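Local coordinates for chitinase (PDB 5GZT), which probably hydrolyses internal beta-1,4 linkages between N-acetylglucosamine units of chitin and chitodextrins, carrying two family 18 glycoside hydrolase domains, at residues 534-548 with 588-600. Sequence-based numbering, arbitrary orientation.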
loop_
_atom_site.group_PDB
_atom_site.type_symbol
_atom_site.label_atom_id
_atom_site.label_comp_id
_atom_site.label_asym_id
_atom_site.label_seq_id
_atom_site.Cartn_x
_atom_site.Cartn_y
_atom_site.Cartn_z
ATOM N N TYR B 534 -9.405 13.106 -1.704
ATOM C CA TYR B 534 -10.018 14.293 -2.235
ATOM C C TYR B 534 -11.486 14.019 -2.537
ATOM O O TYR B 534 -11.950 12.844 -2.479
ATOM C CB TYR B 534 -9.228 14.799 -3.465
ATOM C CG TYR B 534 -9.409 13.863 -4.643
ATOM C CD1 TYR B 534 -8.644 12.732 -4.775
ATOM C CD2 TYR B 534 -10.439 14.060 -5.550
ATOM C CE1 TYR B 534 -8.902 11.793 -5.812
ATOM C CE2 TYR B 534 -10.668 13.159 -6.599
ATOM C CZ TYR B 534 -9.889 12.020 -6.709
ATOM O OH TYR B 534 -10.165 11.133 -7.713
ATOM N N SER B 535 -12.246 15.084 -2.720
ATOM C CA SER B 535 -13.643 15.014 -2.972
ATOM C C SER B 535 -13.976 15.401 -4.430
ATOM O O SER B 535 -13.169 16.091 -5.090
ATOM C CB SER B 535 -14.357 16.015 -2.099
ATOM O OG SER B 535 -13.878 17.326 -2.321
ATOM N N ARG B 536 -15.174 15.043 -4.850
ATOM C CA ARG B 536 -15.810 15.559 -6.081
ATOM C C ARG B 536 -16.952 16.411 -5.621
ATOM O O ARG B 536 -17.674 16.015 -4.663
ATOM C CB ARG B 536 -16.312 14.437 -7.003
ATOM C CG ARG B 536 -15.173 13.731 -7.681
ATOM C CD ARG B 536 -14.775 14.564 -8.952
ATOM N NE ARG B 536 -13.504 14.117 -9.502
ATOM C CZ ARG B 536 -12.798 14.823 -10.368
ATOM N NH1 ARG B 536 -13.279 15.927 -10.895
ATOM N NH2 ARG B 536 -11.636 14.397 -10.712
ATOM N N VAL B 537 -17.112 17.571 -6.286
ATOM C CA VAL B 537 -17.972 18.642 -5.902
ATOM C C VAL B 537 -18.989 18.888 -6.996
ATOM O O VAL B 537 -18.614 18.813 -8.190
ATOM C CB VAL B 537 -17.132 19.933 -5.686
ATOM C CG1 VAL B 537 -17.974 21.067 -5.238
ATOM C CG2 VAL B 537 -16.076 19.732 -4.603
ATOM N N TRP B 538 -20.242 19.170 -6.609
ATOM C CA TRP B 538 -21.255 19.713 -7.492
ATOM C C TRP B 538 -21.778 21.010 -6.908
ATOM O O TRP B 538 -22.076 21.071 -5.704
ATOM C CB TRP B 538 -22.457 18.810 -7.617
ATOM C CG TRP B 538 -22.353 17.569 -8.405
ATOM C CD1 TRP B 538 -23.060 17.273 -9.583
ATOM C CD2 TRP B 538 -21.695 16.353 -8.036
ATOM N NE1 TRP B 538 -22.820 15.988 -9.946
ATOM C CE2 TRP B 538 -22.018 15.389 -9.010
ATOM C CE3 TRP B 538 -20.937 15.955 -6.919
ATOM C CZ2 TRP B 538 -21.553 14.059 -8.940
ATOM C CZ3 TRP B 538 -20.438 14.665 -6.858
ATOM C CH2 TRP B 538 -20.781 13.715 -7.858
ATOM N N GLN B 539 -21.873 22.063 -7.745
ATOM C CA GLN B 539 -22.512 23.325 -7.354
ATOM C C GLN B 539 -23.890 23.428 -7.920
ATOM O O GLN B 539 -24.298 22.617 -8.775
ATOM C CB GLN B 539 -21.624 24.510 -7.811
ATOM C CG GLN B 539 -20.345 24.594 -7.004
ATOM C CD GLN B 539 -19.511 25.830 -7.307
ATOM O OE1 GLN B 539 -19.591 26.419 -8.406
ATOM N NE2 GLN B 539 -18.651 26.176 -6.363
ATOM N N ASN B 540 -24.645 24.382 -7.411
ATOM C CA ASN B 540 -26.030 24.590 -7.822
ATOM C C ASN B 540 -26.868 23.328 -7.820
ATOM O O ASN B 540 -27.646 23.076 -8.769
ATOM C CB ASN B 540 -26.081 25.270 -9.245
ATOM C CG ASN B 540 -25.390 26.631 -9.229
ATOM O OD1 ASN B 540 -25.682 27.451 -8.401
ATOM N ND2 ASN B 540 -24.363 26.772 -9.985
ATOM N N VAL B 541 -26.866 22.654 -6.675
ATOM C CA VAL B 541 -27.646 21.427 -6.468
ATOM C C VAL B 541 -28.948 21.846 -5.864
ATOM O O VAL B 541 -28.971 22.711 -5.000
ATOM C CB VAL B 541 -26.858 20.478 -5.525
ATOM C CG1 VAL B 541 -27.630 19.225 -5.140
ATOM C CG2 VAL B 541 -25.526 20.139 -6.163
ATOM N N GLU B 542 -30.064 21.255 -6.299
ATOM C CA GLU B 542 -31.331 21.621 -5.742
ATOM C C GLU B 542 -31.315 21.287 -4.240
ATOM O O GLU B 542 -30.801 20.260 -3.802
ATOM C CB GLU B 542 -32.504 20.827 -6.397
ATOM C CG GLU B 542 -32.691 21.242 -7.876
ATOM C CD GLU B 542 -33.710 20.425 -8.663
ATOM O OE1 GLU B 542 -34.313 19.374 -8.209
ATOM O OE2 GLU B 542 -33.843 20.883 -9.792
ATOM N N ASN B 543 -31.974 22.148 -3.500
ATOM C CA ASN B 543 -31.973 22.120 -2.095
ATOM C C ASN B 543 -33.116 21.285 -1.629
ATOM O O ASN B 543 -34.082 21.776 -1.131
ATOM C CB ASN B 543 -32.062 23.554 -1.544
ATOM C CG ASN B 543 -31.876 23.561 -0.077
ATOM O OD1 ASN B 543 -31.589 22.546 0.502
ATOM N ND2 ASN B 543 -32.075 24.689 0.542
ATOM N N LYS B 544 -32.912 20.007 -1.721
ATOM C CA LYS B 544 -33.842 18.972 -1.443
ATOM C C LYS B 544 -33.109 17.826 -0.750
ATOM O O LYS B 544 -32.004 17.470 -1.141
ATOM C CB LYS B 544 -34.436 18.398 -2.768
ATOM C CG LYS B 544 -35.225 19.452 -3.569
ATOM C CD LYS B 544 -35.699 18.927 -4.913
ATOM C CE LYS B 544 -36.546 20.045 -5.612
ATOM N NZ LYS B 544 -36.814 19.642 -7.015
ATOM N N GLY B 545 -33.782 17.207 0.202
ATOM C CA GLY B 545 -33.317 15.967 0.822
ATOM C C GLY B 545 -32.022 16.295 1.565
ATOM O O GLY B 545 -31.943 17.279 2.210
ATOM N N THR B 546 -30.983 15.534 1.275
ATOM C CA THR B 546 -29.666 15.745 1.780
ATOM C C THR B 546 -28.744 16.168 0.732
ATOM O O THR B 546 -27.516 16.134 0.912
ATOM C CB THR B 546 -29.128 14.413 2.272
ATOM O OG1 THR B 546 -29.211 13.458 1.209
ATOM C CG2 THR B 546 -29.926 13.849 3.424
ATOM N N GLY B 547 -29.286 16.500 -0.453
ATOM C CA GLY B 547 -28.428 16.783 -1.570
ATOM C C GLY B 547 -27.967 15.637 -2.423
ATOM O O GLY B 547 -27.412 15.852 -3.505
ATOM N N LEU B 548 -28.036 14.450 -1.898
ATOM C CA LEU B 548 -27.610 13.269 -2.551
ATOM C C LEU B 548 -28.668 12.771 -3.596
ATOM O O LEU B 548 -29.882 12.738 -3.346
ATOM C CB LEU B 548 -27.397 12.173 -1.522
ATOM C CG LEU B 548 -26.978 10.807 -2.040
ATOM C CD1 LEU B 548 -25.610 10.874 -2.701
ATOM C CD2 LEU B 548 -27.022 9.743 -0.948
ATOM N N PRO B 588 -19.419 9.085 3.100
ATOM C CA PRO B 588 -19.869 10.351 3.653
ATOM C C PRO B 588 -19.976 11.403 2.548
ATOM O O PRO B 588 -19.312 11.269 1.499
ATOM C CB PRO B 588 -18.690 10.730 4.552
ATOM C CG PRO B 588 -17.479 10.288 3.661
ATOM C CD PRO B 588 -17.960 9.016 2.975
ATOM N N TYR B 589 -20.782 12.439 2.808
ATOM C CA TYR B 589 -20.865 13.567 1.913
ATOM C C TYR B 589 -21.285 14.766 2.738
ATOM O O TYR B 589 -21.718 14.592 3.924
ATOM C CB TYR B 589 -21.867 13.291 0.797
ATOM C CG TYR B 589 -23.240 12.932 1.226
ATOM C CD1 TYR B 589 -23.548 11.678 1.618
ATOM C CD2 TYR B 589 -24.280 13.839 1.148
ATOM C CE1 TYR B 589 -24.842 11.331 2.007
ATOM C CE2 TYR B 589 -25.579 13.468 1.479
ATOM C CZ TYR B 589 -25.852 12.201 1.864
ATOM O OH TYR B 589 -27.125 11.775 2.184
ATOM N N LEU B 590 -20.995 15.943 2.191
ATOM C CA LEU B 590 -21.448 17.204 2.790
ATOM C C LEU B 590 -22.472 17.899 1.936
ATOM O O LEU B 590 -22.411 17.811 0.669
ATOM C CB LEU B 590 -20.280 18.125 2.885
ATOM C CG LEU B 590 -19.029 17.511 3.548
ATOM C CD1 LEU B 590 -17.963 18.618 3.622
ATOM C CD2 LEU B 590 -19.362 17.039 4.957
ATOM N N PHE B 591 -23.335 18.699 2.568
ATOM C CA PHE B 591 -24.238 19.555 1.772
ATOM C C PHE B 591 -24.541 20.782 2.563
ATOM O O PHE B 591 -24.714 20.710 3.796
ATOM C CB PHE B 591 -25.535 18.784 1.460
ATOM C CG PHE B 591 -26.478 19.465 0.496
ATOM C CD1 PHE B 591 -26.031 19.835 -0.743
ATOM C CD2 PHE B 591 -27.820 19.572 0.770
ATOM C CE1 PHE B 591 -26.909 20.464 -1.691
ATOM C CE2 PHE B 591 -28.709 20.194 -0.115
ATOM C CZ PHE B 591 -28.242 20.634 -1.375
ATOM N N ASN B 592 -24.529 21.936 1.901
ATOM C CA ASN B 592 -24.899 23.184 2.521
ATOM C C ASN B 592 -26.181 23.814 1.979
ATOM O O ASN B 592 -26.473 24.968 2.281
ATOM C CB ASN B 592 -23.761 24.203 2.431
ATOM C CG ASN B 592 -23.616 24.797 1.053
ATOM O OD1 ASN B 592 -24.096 24.227 0.048
ATOM N ND2 ASN B 592 -22.920 25.917 0.976
ATOM N N GLY B 593 -26.957 23.056 1.222
ATOM C CA GLY B 593 -28.107 23.616 0.556
ATOM C C GLY B 593 -27.854 23.979 -0.933
ATOM O O GLY B 593 -28.789 24.219 -1.649
ATOM N N SER B 594 -26.611 23.922 -1.421
ATOM C CA SER B 594 -26.377 24.289 -2.787
ATOM C C SER B 594 -25.148 23.593 -3.327
ATOM O O SER B 594 -25.097 23.175 -4.527
ATOM C CB SER B 594 -26.286 25.839 -2.852
ATOM O OG SER B 594 -25.691 26.143 -4.063
ATOM N N THR B 595 -24.095 23.506 -2.506
ATOM C CA THR B 595 -22.951 22.671 -2.866
ATOM C C THR B 595 -22.948 21.305 -2.191
ATOM O O THR B 595 -23.048 21.235 -0.952
ATOM C CB THR B 595 -21.690 23.438 -2.545
ATOM O OG1 THR B 595 -21.768 24.706 -3.186
ATOM C CG2 THR B 595 -20.520 22.725 -2.947
ATOM N N PHE B 596 -22.750 20.270 -2.991
ATOM C CA PHE B 596 -22.659 18.877 -2.564
ATOM C C PHE B 596 -21.230 18.353 -2.751
ATOM O O PHE B 596 -20.597 18.558 -3.786
ATOM C CB PHE B 596 -23.639 18.006 -3.373
ATOM C CG PHE B 596 -23.471 16.565 -3.179
ATOM C CD1 PHE B 596 -22.555 15.888 -3.907
ATOM C CD2 PHE B 596 -24.248 15.854 -2.248
ATOM C CE1 PHE B 596 -22.397 14.541 -3.743
ATOM C CE2 PHE B 596 -24.073 14.499 -2.065
ATOM C CZ PHE B 596 -23.155 13.849 -2.805
ATOM N N ILE B 597 -20.699 17.692 -1.724
ATOM C CA ILE B 597 -19.304 17.264 -1.736
ATOM C C ILE B 597 -19.289 15.802 -1.380
ATOM O O ILE B 597 -19.689 15.425 -0.252
ATOM C CB ILE B 597 -18.482 18.072 -0.704
ATOM C CG1 ILE B 597 -18.492 19.545 -1.076
ATOM C CG2 ILE B 597 -17.067 17.551 -0.636
ATOM C CD1 ILE B 597 -17.805 20.574 -0.187
ATOM N N SER B 598 -18.754 14.980 -2.272
ATOM C CA SER B 598 -18.602 13.591 -2.045
ATOM C C SER B 598 -17.188 13.349 -1.703
ATOM O O SER B 598 -16.361 13.753 -2.446
ATOM C CB SER B 598 -18.950 12.760 -3.306
ATOM O OG SER B 598 -18.438 11.458 -3.189
ATOM N N TYR B 599 -16.912 12.540 -0.682
ATOM C CA TYR B 599 -15.558 12.382 -0.211
ATOM C C TYR B 599 -15.358 11.037 0.510
ATOM O O TYR B 599 -16.264 10.179 0.520
ATOM C CB TYR B 599 -15.130 13.629 0.654
ATOM C CG TYR B 599 -15.704 13.712 2.070
ATOM C CD1 TYR B 599 -17.014 14.132 2.278
ATOM C CD2 TYR B 599 -14.912 13.489 3.210
ATOM C CE1 TYR B 599 -17.585 14.212 3.515
ATOM C CE2 TYR B 599 -15.467 13.659 4.468
ATOM C CZ TYR B 599 -16.809 14.016 4.595
ATOM O OH TYR B 599 -17.391 14.141 5.807
ATOM N N GLU B 600 -14.145 10.849 0.991
ATOM C CA GLU B 600 -13.648 9.651 1.607
ATOM C C GLU B 600 -13.142 10.166 3.002
ATOM O O GLU B 600 -12.437 11.162 3.068
ATOM C CB GLU B 600 -12.416 9.243 0.879
ATOM C CG GLU B 600 -11.814 7.949 1.344
ATOM C CD GLU B 600 -12.380 6.714 0.577
ATOM O OE1 GLU B 600 -13.459 6.243 0.945
ATOM O OE2 GLU B 600 -11.737 6.217 -0.377
HETATM O O HOH W 1 -23.389 25.821 -5.153
HETATM O O HOH W 2 -27.595 27.642 -5.623
#
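F591 lies flat between two glycine backbones: G547 CA sits over the centre of one ring face, 3.6 Å from the centroid, and G593 N over the other. Glycine suits G547 because a CB would hit F591 CG and, at these backbone angles, the preceding carbonyl O. With CG anti to the backbone N (chi1 -172°), the F591 ring reaches in beside V541, whose CG1 meets F591 CE1 at 3.7 Å; an alanine here would probably leave a gap between the two glycines. In an offset edge-to-face pair, F596 turns its edge toward the face of the W538 six-membered ring, planes at 75°, and F596 CZ touches L548 CD1 at 3.9 Å. Y589 uses both parts of a tyrosine: its ring packs against L548 CB, while its OH shares a hydrogen bond of 2.9 Å with T546 OG1. R536 and W538 form antiparallel hydrogen-bonded pairs with S598 and F596, and V541 N donates to S594 O at 2.8 Å. N592 OD1 accepts from S594 N and T595 N, an Asx turn that probably helps fix S594 O. On the other face V537 and I597 meet I562 of strand 561-563, I597 and S535 meet L567 of helix 564-570, and S535 OG hydrogen-bonds I562 O. Strand 534-538 lies between 561-563 and 596-598 in a five-stranded antiparallel sheet, consistent with the alpha+beta insertion domain between barrel strands seven and eight of many family 18 chitinases.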